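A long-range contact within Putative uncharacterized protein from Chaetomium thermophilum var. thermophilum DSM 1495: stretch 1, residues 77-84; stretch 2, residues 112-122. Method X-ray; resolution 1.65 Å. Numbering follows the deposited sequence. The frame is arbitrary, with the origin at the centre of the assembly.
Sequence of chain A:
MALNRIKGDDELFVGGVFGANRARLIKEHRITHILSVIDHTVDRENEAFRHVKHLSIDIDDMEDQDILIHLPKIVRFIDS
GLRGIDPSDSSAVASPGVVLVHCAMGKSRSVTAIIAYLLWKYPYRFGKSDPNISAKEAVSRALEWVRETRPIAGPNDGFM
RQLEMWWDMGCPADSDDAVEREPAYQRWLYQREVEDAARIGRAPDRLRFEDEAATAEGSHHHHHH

Stretch 1 (77-84) FIDSGLRG
Stretch 2 (112-122) TAIIAYLLWKY

Residues 77-83 and 112-121 are α-helices whose axes approach to 10.7 Å with a signed crossing angle of -72°; the register is set by I78 and Y117, whose CA atoms lie 7.3 Å apart. The contact buries 336 Å² and has no direct hydrogen bond across it. At its start, A113 points toward the first helix, and I78 (chi1 m, chi2 t) reaches its backbone, CD1 lying 4.1 Å from A113 O. One turn later Y117 (t, chi2 83°) lays its ring along the first helix. I78 CG2 sits over one ring face, 3.7 Å from the centroid and 13° off the normal, a CH-pi contact, while L82 (m, t) brings CD1 to 3.6 Å from Y117 CZ. The ring thus serves apolar neighbours and carries its hydroxyl to the polar margin. W120 (t, chi2 82°) meets D79 OD1 with its ring edge, CZ3 to OD1 3.6 Å. K121, extended with all four chi angles t, places NZ 2.9 Å from water 1, which accepts its hydrogen bond, donates to D79 OD1 (2.6 Å) and bonds Y117 OH (2.9 Å). D79 (t) also salt-bridges R83 NE through OD1 (3.0 Å), offsetting the like charges of R83 NH2 and K121 NZ, 3.9 Å apart. Y122 (phi -125°) and G84 (phi 76°) are the first residues to leave helical geometry after their helices.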

# COMPACT_ATOMS: atom_id res chain seq x y z
N PHE A 77 1.76 -1.12 9.24
CA PHE A 77 1.60 -2.52 8.85
C PHE A 77 2.57 -2.90 7.73
O PHE A 77 3.27 -3.92 7.81
CB PHE A 77 0.17 -2.79 8.36
CG PHE A 77 -0.06 -4.22 8.04
CD1 PHE A 77 -0.50 -5.09 9.04
CD2 PHE A 77 0.12 -4.68 6.71
CE1 PHE A 77 -0.74 -6.45 8.76
CE2 PHE A 77 -0.10 -6.06 6.40
CZ PHE A 77 -0.54 -6.93 7.45
N ILE A 78 2.66 -2.07 6.70
CA ILE A 78 3.55 -2.35 5.57
C ILE A 78 5.01 -2.34 6.04
O ILE A 78 5.79 -3.28 5.78
CB ILE A 78 3.32 -1.34 4.44
CG1 ILE A 78 1.87 -1.47 3.89
CG2 ILE A 78 4.37 -1.54 3.32
CD1 ILE A 78 1.51 -0.35 2.98
N ASP A 79 5.40 -1.29 6.77
CA ASP A 79 6.79 -1.20 7.21
C ASP A 79 7.14 -2.36 8.14
O ASP A 79 8.21 -2.96 8.00
CB ASP A 79 7.03 0.16 7.90
CG ASP A 79 8.47 0.34 8.32
OD1 ASP A 79 9.29 0.45 7.40
OD2 ASP A 79 8.72 0.46 9.57
N SER A 80 6.29 -2.65 9.14
CA SER A 80 6.68 -3.72 10.06
C SER A 80 6.67 -5.08 9.37
O SER A 80 7.52 -5.93 9.67
CB SER A 80 5.82 -3.73 11.32
OG SER A 80 4.48 -3.98 11.00
N GLY A 81 5.76 -5.30 8.43
CA GLY A 81 5.81 -6.56 7.68
C GLY A 81 7.07 -6.69 6.84
O GLY A 81 7.71 -7.75 6.85
N LEU A 82 7.50 -5.61 6.18
CA LEU A 82 8.76 -5.67 5.41
C LEU A 82 9.98 -5.87 6.30
O LEU A 82 10.91 -6.62 5.95
CB LEU A 82 8.93 -4.41 4.58
CG LEU A 82 7.87 -4.26 3.47
CD1 LEU A 82 7.94 -2.87 2.85
CD2 LEU A 82 8.05 -5.43 2.36
N ARG A 83 10.05 -5.17 7.45
CA ARG A 83 11.24 -5.26 8.28
C ARG A 83 11.24 -6.51 9.14
O ARG A 83 12.30 -6.94 9.61
CB ARG A 83 11.34 -3.99 9.17
CG ARG A 83 11.49 -2.72 8.39
CD ARG A 83 11.91 -1.47 9.25
NE ARG A 83 12.07 -0.30 8.39
CZ ARG A 83 13.22 0.05 7.81
NH1 ARG A 83 14.32 -0.70 7.98
NH2 ARG A 83 13.26 1.11 7.02
N GLY A 84 10.08 -7.11 9.37
CA GLY A 84 10.05 -8.33 10.16
C GLY A 84 10.21 -8.14 11.64
O GLY A 84 10.88 -8.95 12.29
N THR A 112 -3.49 3.94 -3.04
CA THR A 112 -3.36 5.02 -2.06
C THR A 112 -2.55 4.60 -0.85
O THR A 112 -1.69 5.35 -0.35
CB THR A 112 -4.77 5.48 -1.66
OG1 THR A 112 -5.43 6.03 -2.81
CG2 THR A 112 -4.67 6.57 -0.51
N ALA A 113 -2.81 3.39 -0.35
CA ALA A 113 -2.02 2.90 0.79
C ALA A 113 -0.54 2.78 0.44
O ALA A 113 0.31 3.15 1.28
CB ALA A 113 -2.58 1.54 1.23
N ILE A 114 -0.23 2.29 -0.76
CA ILE A 114 1.19 2.14 -1.14
C ILE A 114 1.83 3.50 -1.28
O ILE A 114 2.95 3.70 -0.84
CB ILE A 114 1.28 1.34 -2.44
CG1 ILE A 114 0.99 -0.11 -2.04
CG2 ILE A 114 2.68 1.58 -3.12
CD1 ILE A 114 1.10 -1.07 -3.13
N ILE A 115 1.13 4.45 -1.91
CA ILE A 115 1.69 5.79 -2.05
C ILE A 115 1.96 6.39 -0.67
O ILE A 115 2.98 7.04 -0.45
CB ILE A 115 0.77 6.67 -2.90
CG1 ILE A 115 0.81 6.18 -4.37
CG2 ILE A 115 1.15 8.16 -2.74
CD1 ILE A 115 -0.24 6.99 -5.15
N ALA A 116 1.02 6.21 0.29
CA ALA A 116 1.25 6.76 1.62
C ALA A 116 2.54 6.21 2.23
O ALA A 116 3.28 6.95 2.89
CB ALA A 116 0.08 6.43 2.54
N TYR A 117 2.78 4.91 2.03
CA TYR A 117 4.01 4.31 2.53
C TYR A 117 5.22 4.87 1.79
O TYR A 117 6.24 5.22 2.43
CB TYR A 117 3.89 2.79 2.38
CG TYR A 117 5.24 2.10 2.51
CD1 TYR A 117 5.78 1.81 3.73
CD2 TYR A 117 5.94 1.74 1.37
CE1 TYR A 117 7.04 1.19 3.82
CE2 TYR A 117 7.17 1.09 1.42
CZ TYR A 117 7.70 0.76 2.66
OH TYR A 117 8.95 0.18 2.76
N LEU A 118 5.13 4.99 0.45
CA LEU A 118 6.29 5.47 -0.32
C LEU A 118 6.64 6.92 0.05
O LEU A 118 7.83 7.28 0.14
CB LEU A 118 6.03 5.39 -1.83
CG LEU A 118 5.85 4.00 -2.44
CD1 LEU A 118 5.47 4.17 -3.93
CD2 LEU A 118 7.24 3.29 -2.33
N LEU A 119 5.63 7.78 0.23
CA LEU A 119 5.89 9.16 0.63
C LEU A 119 6.52 9.24 2.02
O LEU A 119 7.37 10.09 2.30
CB LEU A 119 4.56 9.96 0.66
CG LEU A 119 3.96 10.11 -0.74
CD1 LEU A 119 2.54 10.76 -0.54
CD2 LEU A 119 4.83 11.00 -1.60
N TRP A 120 6.11 8.32 2.90
CA TRP A 120 6.62 8.31 4.27
C TRP A 120 8.05 7.77 4.31
O TRP A 120 8.89 8.26 5.07
CB TRP A 120 5.70 7.42 5.11
CG TRP A 120 6.27 7.11 6.45
CD1 TRP A 120 6.23 7.91 7.56
CD2 TRP A 120 6.96 5.90 6.83
NE1 TRP A 120 6.92 7.30 8.61
CE2 TRP A 120 7.35 6.05 8.18
CE3 TRP A 120 7.30 4.71 6.16
CZ2 TRP A 120 8.02 5.04 8.87
CZ3 TRP A 120 7.99 3.72 6.86
CH2 TRP A 120 8.38 3.90 8.20
N LYS A 121 8.31 6.75 3.51
CA LYS A 121 9.63 6.11 3.56
C LYS A 121 10.67 6.81 2.69
O LYS A 121 11.85 6.91 3.10
CB LYS A 121 9.52 4.64 3.20
CG LYS A 121 10.94 3.95 3.30
CD LYS A 121 10.74 2.54 3.25
CE LYS A 121 12.14 1.88 3.47
NZ LYS A 121 12.04 0.39 3.36
N TYR A 122 10.28 7.33 1.53
CA TYR A 122 11.22 7.94 0.58
C TYR A 122 10.85 9.38 0.20
O TYR A 122 10.75 9.73 -0.99
CB TYR A 122 11.31 7.07 -0.67
CG TYR A 122 11.57 5.61 -0.43
CD1 TYR A 122 10.54 4.69 -0.55
CD2 TYR A 122 12.85 5.16 -0.12
CE1 TYR A 122 10.76 3.32 -0.37
CE2 TYR A 122 13.07 3.81 0.07
CZ TYR A 122 12.03 2.90 -0.05
OH TYR A 122 12.31 1.56 0.11
O HOH W 1 10.10 -0.74 5.21